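Local coordinates for periplasmic binding protein/LacI transcriptional regulator (PDB 4YLE) that probably binds a simple sugar in the periplasm and hands it to an ABC transporter for import into the cell, at residues N146-R151 with R182-D188; K152-Y156 with V311-T315; A158-G164 with A189-M195; V173-A179 with S202-E206; Y252-N258 with V271-Q277. All blocks are in the same frame, centred on the assembly; numbering follows the deposited sequence.

Contact 1 of 5, residues N146-R151 with R182-D188; sequences NRKGAR and RTAGFQD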
# COMPACT_ATOMS: atom_id res chain seq x y z
N ASN A 146 5.98 5.09 4.95
CA ASN A 146 6.38 4.65 3.63
C ASN A 146 7.59 5.43 3.08
O ASN A 146 8.18 5.01 2.11
CB ASN A 146 5.21 4.76 2.64
CG ASN A 146 4.24 3.60 2.79
OD1 ASN A 146 4.59 2.47 2.46
ND2 ASN A 146 3.06 3.86 3.32
N ARG A 147 7.90 6.57 3.67
CA ARG A 147 9.06 7.35 3.20
C ARG A 147 10.32 6.65 3.70
O ARG A 147 11.23 6.37 2.94
CB ARG A 147 8.97 8.79 3.66
CG ARG A 147 10.03 9.72 3.07
CD ARG A 147 9.79 11.20 3.40
NE ARG A 147 10.68 12.03 2.58
CZ ARG A 147 10.48 13.30 2.29
NH1 ARG A 147 9.44 13.97 2.77
NH2 ARG A 147 11.37 13.93 1.51
N LYS A 148 10.33 6.30 4.99
CA LYS A 148 11.44 5.50 5.52
C LYS A 148 11.55 4.14 4.85
O LYS A 148 12.65 3.66 4.62
CB LYS A 148 11.28 5.30 7.03
CG LYS A 148 11.45 6.56 7.86
CD LYS A 148 11.22 6.26 9.33
CE LYS A 148 11.40 7.52 10.20
NZ LYS A 148 11.16 7.27 11.66
N GLY A 149 10.40 3.50 4.57
CA GLY A 149 10.39 2.21 3.93
C GLY A 149 11.03 2.27 2.54
O GLY A 149 11.96 1.52 2.27
N ALA A 150 10.55 3.18 1.70
CA ALA A 150 11.09 3.35 0.36
C ALA A 150 12.56 3.76 0.42
O ALA A 150 13.33 3.35 -0.41
CB ALA A 150 10.27 4.38 -0.42
N ARG A 151 12.94 4.53 1.44
CA ARG A 151 14.33 4.96 1.60
C ARG A 151 15.24 3.77 1.82
O ARG A 151 16.35 3.74 1.29
CB ARG A 151 14.47 5.94 2.76
CG ARG A 151 15.92 6.44 3.07
CD ARG A 151 16.50 7.26 1.95
NE ARG A 151 17.92 7.58 2.19
CZ ARG A 151 18.35 8.67 2.82
NH1 ARG A 151 17.50 9.59 3.26
NH2 ARG A 151 19.65 8.85 2.99
N ARG A 182 6.27 6.96 -0.85
CA ARG A 182 7.27 6.05 -1.41
C ARG A 182 8.10 6.77 -2.44
O ARG A 182 9.32 6.63 -2.49
CB ARG A 182 6.64 4.80 -2.03
CG ARG A 182 6.11 3.92 -0.91
CD ARG A 182 5.57 2.60 -1.40
NE ARG A 182 4.64 2.14 -0.38
CZ ARG A 182 3.62 1.33 -0.61
NH1 ARG A 182 3.39 0.84 -1.82
NH2 ARG A 182 2.82 1.00 0.40
N THR A 183 7.44 7.55 -3.29
CA THR A 183 8.21 8.31 -4.26
C THR A 183 9.20 9.24 -3.55
O THR A 183 10.36 9.36 -3.95
CB THR A 183 7.27 9.09 -5.23
OG1 THR A 183 6.60 8.12 -6.06
CG2 THR A 183 8.06 10.09 -6.10
N ALA A 184 8.77 9.89 -2.48
CA ALA A 184 9.66 10.78 -1.76
C ALA A 184 10.85 10.04 -1.14
O ALA A 184 11.98 10.51 -1.22
CB ALA A 184 8.86 11.53 -0.68
N GLY A 185 10.60 8.87 -0.53
CA GLY A 185 11.69 8.05 0.01
C GLY A 185 12.68 7.62 -1.06
O GLY A 185 13.90 7.65 -0.85
N PHE A 186 12.15 7.23 -2.22
CA PHE A 186 12.99 6.86 -3.35
C PHE A 186 13.83 8.06 -3.78
O PHE A 186 15.04 7.95 -3.99
CB PHE A 186 12.13 6.36 -4.52
CG PHE A 186 11.60 4.94 -4.38
CD1 PHE A 186 12.37 3.92 -3.82
CD2 PHE A 186 10.40 4.58 -4.97
CE1 PHE A 186 11.90 2.62 -3.76
CE2 PHE A 186 9.92 3.26 -4.90
CZ PHE A 186 10.67 2.30 -4.32
N GLN A 187 13.20 9.22 -3.90
CA GLN A 187 13.93 10.44 -4.28
C GLN A 187 15.03 10.75 -3.25
O GLN A 187 16.13 11.10 -3.60
CB GLN A 187 12.99 11.64 -4.41
CG GLN A 187 11.89 11.55 -5.45
CD GLN A 187 12.17 12.29 -6.73
OE1 GLN A 187 13.33 12.50 -7.11
NE2 GLN A 187 11.12 12.71 -7.40
N ASP A 188 14.73 10.59 -1.96
CA ASP A 188 15.70 10.85 -0.90
C ASP A 188 16.94 10.01 -1.09
O ASP A 188 18.07 10.48 -0.96
CB ASP A 188 15.10 10.54 0.48
CG ASP A 188 13.94 11.46 0.87
OD1 ASP A 188 13.78 12.57 0.29
OD2 ASP A 188 13.21 11.08 1.84
O HOH W 1 1.40 1.39 3.07
O HOH W 2 14.45 9.48 3.51
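Arg147 and Asp188 face each other where two helices of the C-terminal lobe pack in this type I periplasmic-binding-protein fold. Helix 177-193 is the connecting helix of a beta-alpha-beta crossover between strands 166-171 and 196-202, and helix 146-160 lies across it at -43°, the segment axes approaching to 6.9 Å. Gly185 makes such closeness possible: its CA sits 3.4 Å from Arg147 O in a CA-H...O contact.

Arg147 can be traced outward. With CG anti to the backbone N (chi1 -172°) and the chain extended to NE, the side chain runs obliquely over the neighbouring helix. CB stands back from it; CG comes to 3.7 Å from Gly185 N, and CD slides past Asp188 OD2. NE then donates to Asp188 OD2 at 2.8 Å, and NH2 to Asp188 OD1 at 3.0 Å, each oxygen accepting through its syn lone pair. The guanidinium and carboxylate are nearly coplanar, 15° apart, which suits a side-on, two-bond salt bridge, while Ala184 CB lies over one guanidinium face. A water joins Asp188 OD2 to Arg151 NH1; the NE of Arg151 pairs with Asp155.

Between the two arginines of helix 146-160, Ala150 CB presses on Arg182 O at 3.2 Å and covers one face of the Phe186 ring. At the pocket end, Arg182 turns NH1 to Gly230 O and to the bound unknown ligand. Its NE and NH2 both grip Asn146 OD1, at 2.9 Å from NE and 3.1 Å from NH2, reaching that oxygen from the same face of the amide, above its plane.

Contact 2 of 5, residues K152-Y156 with V311-T315; sequences KVGDY and VDLVT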
# COMPACT_ATOMS: atom_id res chain seq x y z
N LYS A 152 14.79 2.79 2.62
CA LYS A 152 15.57 1.56 2.78
C LYS A 152 15.85 0.88 1.44
O LYS A 152 16.97 0.45 1.17
CB LYS A 152 14.83 0.56 3.68
CG LYS A 152 14.81 0.93 5.15
CD LYS A 152 14.12 -0.16 5.95
CE LYS A 152 14.28 0.09 7.44
NZ LYS A 152 13.94 -1.13 8.26
N VAL A 153 14.80 0.73 0.62
CA VAL A 153 14.91 0.07 -0.68
C VAL A 153 15.81 0.90 -1.59
O VAL A 153 16.74 0.37 -2.17
CB VAL A 153 13.54 -0.13 -1.31
CG1 VAL A 153 13.66 -0.77 -2.71
CG2 VAL A 153 12.68 -1.01 -0.35
N GLY A 154 15.55 2.19 -1.67
CA GLY A 154 16.38 3.09 -2.44
C GLY A 154 17.86 3.07 -2.05
O GLY A 154 18.75 3.12 -2.93
N ASP A 155 18.13 3.02 -0.74
CA ASP A 155 19.52 2.98 -0.26
C ASP A 155 20.26 1.74 -0.72
O ASP A 155 21.44 1.82 -1.05
CB ASP A 155 19.57 3.03 1.29
CG ASP A 155 19.32 4.42 1.85
OD1 ASP A 155 19.39 5.41 1.09
OD2 ASP A 155 19.05 4.52 3.07
N TYR A 156 19.61 0.59 -0.70
CA TYR A 156 20.25 -0.63 -1.17
C TYR A 156 20.61 -0.51 -2.65
O TYR A 156 21.73 -0.83 -3.05
CB TYR A 156 19.34 -1.83 -0.92
CG TYR A 156 20.05 -3.15 -1.14
CD1 TYR A 156 20.99 -3.63 -0.22
CD2 TYR A 156 19.81 -3.90 -2.26
CE1 TYR A 156 21.64 -4.84 -0.43
CE2 TYR A 156 20.46 -5.10 -2.47
CZ TYR A 156 21.36 -5.57 -1.56
OH TYR A 156 22.02 -6.77 -1.79
N VAL A 311 8.75 -1.65 8.54
CA VAL A 311 9.07 -2.03 7.17
C VAL A 311 10.52 -2.54 7.11
O VAL A 311 11.42 -1.87 7.57
CB VAL A 311 8.92 -0.85 6.23
CG1 VAL A 311 9.28 -1.28 4.81
CG2 VAL A 311 7.51 -0.32 6.26
N ASP A 312 10.72 -3.73 6.56
CA ASP A 312 12.07 -4.26 6.42
C ASP A 312 12.46 -4.50 4.98
O ASP A 312 11.67 -4.96 4.17
CB ASP A 312 12.21 -5.56 7.19
CG ASP A 312 12.07 -5.36 8.67
OD1 ASP A 312 12.91 -4.64 9.23
OD2 ASP A 312 11.10 -5.88 9.25
N LEU A 313 13.72 -4.19 4.70
CA LEU A 313 14.31 -4.47 3.41
C LEU A 313 14.41 -5.97 3.17
O LEU A 313 14.77 -6.72 4.08
CB LEU A 313 15.69 -3.82 3.36
CG LEU A 313 16.58 -4.11 2.16
CD1 LEU A 313 16.02 -3.46 0.95
CD2 LEU A 313 17.96 -3.58 2.43
N VAL A 314 14.04 -6.39 1.97
CA VAL A 314 14.17 -7.77 1.54
C VAL A 314 15.00 -7.83 0.26
O VAL A 314 14.69 -7.16 -0.71
CB VAL A 314 12.83 -8.42 1.30
CG1 VAL A 314 13.00 -9.86 0.85
CG2 VAL A 314 11.99 -8.33 2.57
N THR A 315 16.06 -8.64 0.32
CA THR A 315 16.93 -8.90 -0.83
C THR A 315 17.15 -10.41 -0.99
O THR A 315 16.47 -11.20 -0.34
CB THR A 315 18.28 -8.24 -0.66
OG1 THR A 315 18.92 -8.81 0.48
CG2 THR A 315 18.12 -6.76 -0.46
O HOH W 3 15.43 -3.07 6.87
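Lys152, Val153 and Tyr156 of helix 146-160 meet Val311, Leu313 and Thr315 at the C-terminal end of the chain. In this type I periplasmic-binding-protein fold the contact ties a helix of the C-terminal lobe to the last strand of the chain. Strand 308-314 has strand 141-144 on one side and antiparallel strand 274-276 on the other, and the helix runs over it at -41° between segment axes, 8.6 Å apart.

Lys152 keeps an extended chain beyond CG, which carries NZ alongside the strand to Val311 O. That bond, 2.7 Å from NZ to O, lies in the carbonyl plane. Asp312 points the same way as the lysine, but its OD1 is 3.8 Å from Lys152 NZ, a long salt bridge; its OD2 bonds Tyr278 OH. A water accepts from both Lys152 NZ and Leu313 N.

Leu313 divides its two methyl groups between neighbouring turns of the helix. CG stands anti to the backbone N (chi1 173°), which turns the branch toward the helix: CD1 rests 4.0 Å from Val153 CA and close to Lys152 O, and CD2 lies 4.0 Å from Tyr156 CB. Thr315, the last modelled residue, holds CG2 anti to its carbonyl carbon and sets this methyl over one face of the Tyr156 ring. The methyl lies 3.6 Å from the ring centroid and 17° off the normal, a CH-pi contact, displaced toward the rim.

The chemistry is thus graded along the strand: one short charge-assisted bond to a main-chain oxygen at the start, methyl and aromatic packing afterwards. The ammonium is therefore probably fixed more by Val311 O and water than by the distant carboxylate.

Contact 3 of 5, residues A158-G164 with A189-M195; sequences AKKLKAG and AMKAGGM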
# COMPACT_ATOMS: atom_id res chain seq x y z
N ALA A 158 21.13 2.26 -4.26
CA ALA A 158 22.19 3.26 -4.42
C ALA A 158 23.57 2.65 -4.31
O ALA A 158 24.50 3.08 -4.99
CB ALA A 158 22.03 4.36 -3.39
N LYS A 159 23.72 1.63 -3.47
CA LYS A 159 25.02 0.99 -3.28
C LYS A 159 25.51 0.36 -4.59
O LYS A 159 26.72 0.20 -4.80
CB LYS A 159 24.96 -0.08 -2.19
CG LYS A 159 24.35 0.33 -0.87
CD LYS A 159 24.84 1.69 -0.39
CE LYS A 159 23.96 2.21 0.74
NZ LYS A 159 23.56 3.64 0.52
N LYS A 160 24.55 -0.00 -5.45
CA LYS A 160 24.84 -0.74 -6.68
C LYS A 160 25.03 0.18 -7.87
O LYS A 160 25.56 -0.23 -8.91
CB LYS A 160 23.72 -1.75 -6.95
CG LYS A 160 23.71 -2.90 -5.96
CD LYS A 160 23.55 -4.24 -6.64
CE LYS A 160 24.10 -5.38 -5.79
NZ LYS A 160 23.95 -6.68 -6.51
N LEU A 161 24.60 1.43 -7.70
CA LEU A 161 24.70 2.45 -8.73
C LEU A 161 25.85 3.35 -8.45
O LEU A 161 26.65 3.09 -7.55
CB LEU A 161 23.41 3.28 -8.80
CG LEU A 161 22.15 2.53 -9.21
CD1 LEU A 161 20.91 3.43 -9.28
CD2 LEU A 161 22.34 1.84 -10.54
N LYS A 162 25.96 4.40 -9.24
CA LYS A 162 26.97 5.41 -9.02
C LYS A 162 26.41 6.78 -9.29
O LYS A 162 25.38 6.94 -9.94
CB LYS A 162 28.20 5.15 -9.90
CG LYS A 162 27.91 5.13 -11.38
CD LYS A 162 29.17 4.75 -12.19
CE LYS A 162 28.91 4.85 -13.68
NZ LYS A 162 27.69 4.08 -14.09
N ALA A 163 27.10 7.78 -8.74
CA ALA A 163 26.75 9.17 -8.95
C ALA A 163 26.54 9.48 -10.43
O ALA A 163 27.31 9.01 -11.29
CB ALA A 163 27.85 10.06 -8.37
N GLY A 164 25.51 10.26 -10.71
CA GLY A 164 25.16 10.64 -12.07
C GLY A 164 24.29 9.64 -12.82
O GLY A 164 23.77 9.95 -13.90
N ALA A 189 16.72 8.73 -1.38
CA ALA A 189 17.82 7.78 -1.55
C ALA A 189 18.69 8.16 -2.75
O ALA A 189 19.93 8.16 -2.66
CB ALA A 189 17.26 6.39 -1.72
N MSE A 190 18.04 8.48 -3.86
CA MSE A 190 18.75 8.83 -5.08
C MSE A 190 19.56 10.11 -4.91
O MSE A 190 20.72 10.16 -5.32
CB MSE A 190 17.78 8.94 -6.24
CG MSE A 190 17.11 7.59 -6.59
SE MSE A 190 18.40 6.16 -7.04
CE MSE A 190 18.58 5.31 -5.25
N LYS A 191 18.96 11.14 -4.30
CA LYS A 191 19.69 12.37 -3.95
C LYS A 191 20.94 12.12 -3.11
O LYS A 191 22.01 12.66 -3.38
CB LYS A 191 18.80 13.33 -3.16
CG LYS A 191 17.72 14.10 -3.89
CD LYS A 191 16.89 14.89 -2.86
CE LYS A 191 15.91 15.87 -3.49
NZ LYS A 191 15.20 15.33 -4.67
N ALA A 192 20.77 11.33 -2.06
CA ALA A 192 21.83 11.08 -1.10
C ALA A 192 23.01 10.34 -1.74
O ALA A 192 24.17 10.43 -1.26
CB ALA A 192 21.29 10.27 0.05
N GLY A 193 22.71 9.61 -2.81
CA GLY A 193 23.70 8.81 -3.50
C GLY A 193 24.32 9.50 -4.70
O GLY A 193 25.33 9.04 -5.23
N GLY A 194 23.72 10.61 -5.11
CA GLY A 194 24.17 11.32 -6.29
C GLY A 194 23.56 10.86 -7.61
O GLY A 194 24.03 11.30 -8.66
N MSE A 195 22.52 10.02 -7.59
CA MSE A 195 21.84 9.60 -8.82
C MSE A 195 20.89 10.69 -9.25
O MSE A 195 20.54 11.56 -8.46
CB MSE A 195 21.06 8.28 -8.67
CG MSE A 195 21.92 7.05 -8.46
SE MSE A 195 22.21 6.64 -6.55
CE MSE A 195 24.16 6.44 -6.65
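Met195, a selenomethionine, pushes its side chain into a hollow lined by Ala158, Leu161 and the Lys162 carbonyl. The chain bends at chi2 (92°) and again at the next bond, so that successive atoms touch different walls. CG meets Leu161 CD1 at 3.8 Å, SE lies 3.9 Å from Ala158 CB, and CE ends 3.5 Å from Lys162 C. Leu161 crosses the selenomethionine obliquely, with its CB also bearing on CE. A second selenomethionine, Met190, fills in beside it: its CE is 4.0 Å from Ala158 CB, making that small methyl a bump between the two selenomethionine side chains.

Both segments are where helices 146-160 and 177-193 come to an end, each just before a strand of the C-terminal lobe's parallel sheet. Helix 177-193 finishes in a Schellman motif, with Gly194 at positive phi and Met195 N bonding back to Met190 O. With no CB on Gly194 to press on Ala163 CB, the loop from the other helix passes close; Ala163 CA lies 3.5 Å from Gly194 O. The same oxygen accepts from Gly164 N at 2.7 Å, a nearly straight bond (176°) whose donor stands above the carbonyl plane.

Contact 4 of 5, residues V173-A179 with S202-E206; sequences VSTTTNA and SGEWE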
# COMPACT_ATOMS: atom_id res chain seq x y z
N VAL A 173 -0.83 5.12 -7.36
CA VAL A 173 -1.90 6.11 -7.60
C VAL A 173 -1.52 7.43 -6.93
O VAL A 173 -1.36 7.49 -5.72
CB VAL A 173 -3.27 5.59 -7.06
CG1 VAL A 173 -4.31 6.67 -7.04
CG2 VAL A 173 -3.76 4.40 -7.89
N SER A 174 -1.36 8.48 -7.73
CA SER A 174 -0.73 9.73 -7.25
C SER A 174 -1.52 10.50 -6.18
O SER A 174 -0.96 11.34 -5.49
CB SER A 174 -0.45 10.64 -8.45
OG SER A 174 0.47 9.98 -9.31
N THR A 175 -2.78 10.15 -5.99
CA THR A 175 -3.60 10.79 -4.97
C THR A 175 -3.65 9.99 -3.68
O THR A 175 -4.56 10.13 -2.86
CB THR A 175 -5.01 10.98 -5.49
OG1 THR A 175 -5.51 9.71 -5.92
CG2 THR A 175 -5.02 11.96 -6.67
N THR A 176 -2.67 9.10 -3.50
CA THR A 176 -2.59 8.38 -2.24
C THR A 176 -1.36 8.81 -1.49
O THR A 176 -0.30 9.06 -2.06
CB THR A 176 -2.58 6.84 -2.43
OG1 THR A 176 -1.45 6.43 -3.22
CG2 THR A 176 -3.85 6.40 -3.10
N THR A 177 -1.53 8.92 -0.19
CA THR A 177 -0.43 9.23 0.68
C THR A 177 0.69 8.21 0.51
O THR A 177 1.86 8.58 0.43
CB THR A 177 -0.89 9.30 2.13
OG1 THR A 177 -1.98 10.21 2.21
CG2 THR A 177 0.23 9.74 3.04
N ASN A 178 0.37 6.92 0.43
CA ASN A 178 1.46 5.96 0.44
C ASN A 178 2.24 6.01 -0.86
O ASN A 178 3.45 5.85 -0.85
CB ASN A 178 0.99 4.53 0.79
CG ASN A 178 -0.08 3.98 -0.11
OD1 ASN A 178 -0.81 4.70 -0.77
ND2 ASN A 178 -0.20 2.66 -0.10
N ALA A 179 1.57 6.29 -1.97
CA ALA A 179 2.28 6.46 -3.25
C ALA A 179 3.24 7.65 -3.18
O ALA A 179 4.41 7.53 -3.57
CB ALA A 179 1.30 6.64 -4.36
N SER A 202 3.10 7.58 -12.92
CA SER A 202 2.27 6.62 -12.20
C SER A 202 1.91 5.39 -13.03
O SER A 202 1.42 5.50 -14.16
CB SER A 202 0.99 7.29 -11.72
OG SER A 202 0.16 6.36 -11.04
N GLY A 203 2.16 4.23 -12.44
CA GLY A 203 1.71 2.97 -12.98
C GLY A 203 0.45 2.48 -12.26
O GLY A 203 0.06 1.35 -12.45
N GLU A 204 -0.13 3.35 -11.44
CA GLU A 204 -1.43 3.16 -10.78
C GLU A 204 -1.57 1.84 -10.00
O GLU A 204 -2.67 1.30 -9.87
CB GLU A 204 -2.55 3.26 -11.82
CG GLU A 204 -2.71 4.69 -12.34
CD GLU A 204 -3.59 4.75 -13.53
OE1 GLU A 204 -4.65 4.09 -13.50
OE2 GLU A 204 -3.22 5.44 -14.50
N TRP A 205 -0.44 1.35 -9.52
CA TRP A 205 -0.29 0.16 -8.69
C TRP A 205 -0.42 -1.14 -9.47
O TRP A 205 -0.38 -2.22 -8.87
CB TRP A 205 -1.30 0.11 -7.54
CG TRP A 205 -1.29 1.20 -6.51
CD1 TRP A 205 -2.35 1.95 -6.12
CD2 TRP A 205 -0.17 1.62 -5.69
NE1 TRP A 205 -1.98 2.81 -5.11
CE2 TRP A 205 -0.65 2.62 -4.82
CE3 TRP A 205 1.17 1.25 -5.61
CZ2 TRP A 205 0.16 3.26 -3.89
CZ3 TRP A 205 1.98 1.88 -4.66
CH2 TRP A 205 1.47 2.87 -3.82
N GLU A 206 -0.59 -1.04 -10.79
CA GLU A 206 -0.90 -2.18 -11.63
C GLU A 206 0.28 -2.69 -12.47
O GLU A 206 1.14 -1.93 -12.90
CB GLU A 206 -2.05 -1.84 -12.59
CG GLU A 206 -3.32 -1.28 -11.93
CD GLU A 206 -4.23 -2.31 -11.26
OE1 GLU A 206 -3.87 -3.50 -11.09
OE2 GLU A 206 -5.35 -1.89 -10.86
O HOH W 4 -2.39 8.17 -10.44
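The rim of the ligand pocket on the C-terminal lobe is built here, from the loops that follow strands 166-171 and 196-202. Asn178 belongs directly to the site, its ND2 making a weak hydrogen bond to the bound unknown ligand, and the indole of Trp205 provides the surface on which the first loop rests.

Val173 crosses the indole at about a right angle. Its backbone N lies 3.4 Å above the ring plane, displaced toward the rim near NE1; since both nitrogens are donors, this is packing and no bond. CG2, anti to the carbonyl carbon, comes down on the pyrrole side at 3.3 Å from Trp205 CD1. Around the benzo edge the partners differ: Thr176 OG1 and Asn178 OD1 both approach CZ2 near the ring plane, each at 3.6 Å, while Ala179 CB touches the same CZ2 obliquely, also at 3.6 Å.

Farther out, Ser202 OG accepts from Glu204 N at 3.1 Å, an ST turn, and is hydrogen-bonded to Gly172 O. A water links it to Ser174 N.

A type I turn from Val173 to Thr176 leads into helix 177-193, with Thr176 at its N-cap position. The type I' turn from Gly203 to Glu206 likewise leads into helix 207-220, with Glu206 at the N-cap position. Trp205 thus joins the starts of two helices just beyond the ends of two adjacent parallel strands.

Contact 5 of 5, residues Y252-N258 with V271-Q277; sequences YVVGYDN and VLATADQ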
# COMPACT_ATOMS: atom_id res chain seq x y z
N TYR A 252 18.52 -2.14 -13.12
CA TYR A 252 18.03 -2.66 -11.86
C TYR A 252 16.55 -2.34 -11.69
O TYR A 252 16.08 -1.28 -12.12
CB TYR A 252 18.82 -2.09 -10.69
CG TYR A 252 20.22 -2.65 -10.55
CD1 TYR A 252 20.40 -3.97 -10.17
CD2 TYR A 252 21.33 -1.86 -10.76
CE1 TYR A 252 21.67 -4.50 -10.01
CE2 TYR A 252 22.61 -2.39 -10.61
CZ TYR A 252 22.77 -3.71 -10.23
OH TYR A 252 24.03 -4.26 -10.08
N VAL A 253 15.85 -3.25 -11.03
CA VAL A 253 14.46 -3.01 -10.61
C VAL A 253 14.31 -3.25 -9.10
O VAL A 253 14.76 -4.28 -8.59
CB VAL A 253 13.48 -3.93 -11.36
CG1 VAL A 253 12.07 -3.74 -10.86
CG2 VAL A 253 13.55 -3.71 -12.84
N VAL A 254 13.70 -2.29 -8.41
CA VAL A 254 13.29 -2.50 -7.03
C VAL A 254 11.79 -2.29 -6.91
O VAL A 254 11.21 -1.55 -7.67
CB VAL A 254 14.03 -1.60 -6.04
CG1 VAL A 254 15.55 -1.95 -6.05
CG2 VAL A 254 13.77 -0.12 -6.35
N GLY A 255 11.20 -2.94 -5.91
CA GLY A 255 9.78 -2.84 -5.65
C GLY A 255 9.50 -2.64 -4.18
O GLY A 255 10.33 -2.09 -3.45
N TYR A 256 8.32 -3.08 -3.78
CA TYR A 256 7.81 -2.86 -2.43
C TYR A 256 6.61 -3.79 -2.26
O TYR A 256 5.70 -3.73 -3.08
CB TYR A 256 7.38 -1.40 -2.27
CG TYR A 256 7.32 -0.83 -0.88
CD1 TYR A 256 8.40 -0.13 -0.38
CD2 TYR A 256 6.17 -0.91 -0.12
CE1 TYR A 256 8.35 0.45 0.86
CE2 TYR A 256 6.13 -0.30 1.15
CZ TYR A 256 7.24 0.36 1.60
OH TYR A 256 7.16 0.95 2.83
N ASP A 257 6.62 -4.60 -1.20
CA ASP A 257 5.50 -5.46 -0.71
C ASP A 257 5.97 -6.85 -0.32
O ASP A 257 5.34 -7.52 0.51
CB ASP A 257 4.33 -5.66 -1.71
CG ASP A 257 3.43 -4.42 -1.84
OD1 ASP A 257 3.54 -3.52 -0.99
OD2 ASP A 257 2.65 -4.35 -2.81
N ASN A 258 7.04 -7.32 -0.97
CA ASN A 258 7.50 -8.69 -0.80
C ASN A 258 6.42 -9.76 -1.08
O ASN A 258 6.22 -10.70 -0.29
CB ASN A 258 8.07 -8.86 0.59
CG ASN A 258 8.92 -10.09 0.74
OD1 ASN A 258 9.50 -10.60 -0.23
ND2 ASN A 258 8.97 -10.61 1.96
N VAL A 271 14.89 -8.86 -10.00
CA VAL A 271 14.57 -7.79 -9.04
C VAL A 271 15.65 -7.73 -7.95
O VAL A 271 16.02 -8.76 -7.38
CB VAL A 271 13.21 -8.02 -8.40
CG1 VAL A 271 12.91 -7.00 -7.31
CG2 VAL A 271 12.15 -7.95 -9.45
N LEU A 272 16.14 -6.53 -7.66
CA LEU A 272 17.23 -6.35 -6.71
C LEU A 272 16.81 -6.27 -5.24
O LEU A 272 17.52 -6.75 -4.35
CB LEU A 272 18.01 -5.09 -7.09
CG LEU A 272 19.12 -4.69 -6.11
CD1 LEU A 272 20.29 -5.66 -6.27
CD2 LEU A 272 19.56 -3.24 -6.33
N ALA A 273 15.68 -5.64 -4.97
CA ALA A 273 15.20 -5.49 -3.60
C ALA A 273 13.73 -5.17 -3.59
O ALA A 273 13.19 -4.64 -4.55
CB ALA A 273 15.97 -4.40 -2.89
N THR A 274 13.11 -5.49 -2.47
CA THR A 274 11.74 -5.09 -2.19
C THR A 274 11.67 -4.80 -0.69
O THR A 274 12.71 -4.66 -0.06
CB THR A 274 10.74 -6.17 -2.60
OG1 THR A 274 9.40 -5.69 -2.43
CG2 THR A 274 10.92 -7.46 -1.80
N ALA A 275 10.48 -4.68 -0.13
CA ALA A 275 10.35 -4.41 1.31
C ALA A 275 9.13 -5.12 1.80
O ALA A 275 8.12 -5.19 1.09
CB ALA A 275 10.26 -2.92 1.60
N ASP A 276 9.21 -5.63 3.03
CA ASP A 276 8.04 -6.24 3.63
C ASP A 276 7.44 -5.21 4.58
O ASP A 276 8.10 -4.73 5.49
CB ASP A 276 8.39 -7.53 4.36
CG ASP A 276 7.20 -8.45 4.52
OD1 ASP A 276 6.07 -7.95 4.64
OD2 ASP A 276 7.38 -9.68 4.54
N GLN A 277 6.18 -4.85 4.32
CA GLN A 277 5.44 -3.90 5.17
C GLN A 277 4.32 -4.61 5.90
O GLN A 277 3.43 -3.96 6.48
CB GLN A 277 4.89 -2.72 4.36
CG GLN A 277 3.92 -3.13 3.26
CD GLN A 277 3.05 -2.00 2.74
OE1 GLN A 277 2.64 -1.14 3.49
NE2 GLN A 277 2.76 -2.01 1.44
O HOH W 5 4.33 -6.20 2.51
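The two chains run in roughly the same direction, 36° apart end to end, and three main-chain bonds join them: Leu272 N to Val253 O at 2.8 Å, Gly255 N to Ala273 O at 2.9 Å, and Asp257 N to Ala275 O at 2.8 Å. In the type I binding-protein fold this brings together the edge strand 252-254 of the C-terminal lobe's parallel sheet and strand 274-276, at the edge of the other sheet.

Apolar side chains line the interface. Val254 CG1 packs on Ala273 CB and Leu272 CB, and Ala275 CB lies over one face of the Tyr256 ring, 4.2 Å from its centroid. Thr274 OG1 accepts from Asn258 N at 3.2 Å and also bonds Asp232.

Toward the pocket, Gln277 and Asp257 lie side by side. Gln277 NE2 meets Asp257 OD1 at 3.0 Å, nearly along the C-O axis, and sits at the edge of the Tyr256 ring. Both residues also hydrogen-bond the unknown ligand, Asp257 by OD2 and Gln277 by NE2, consistent with each holding the other in place for the ligand. Beyond them Asp276 OD1 is held by Tyr278 N, and Asn258 ND2 donates to Asp276 OD2 at 3.2 Å, arriving from above the carboxylate plane.

How the contacts relate
From the N terminus, helix 146-160 opens three contacts in turn: 1, 2 and 3. Helix 177-193 returns first to close contact 1 and then contact 3, which crosses it. Contact 4 opens in the loop leading into that helix and closes after strand 196-202, so it crosses both. Contact 5 follows in series, joining the end of one sheet to the other. Contact 2 closes last, at the C terminus: it crosses contact 1 and encloses contacts 3, 4 and 5. Contacts 2 and 5 share neighbouring strands 308-314 and 274-276, and Asn146 OD1 of contact 1 lies 3.0 Å from Tyr256 OH of contact 5, a probable hydrogen bond beside the ligand pocket.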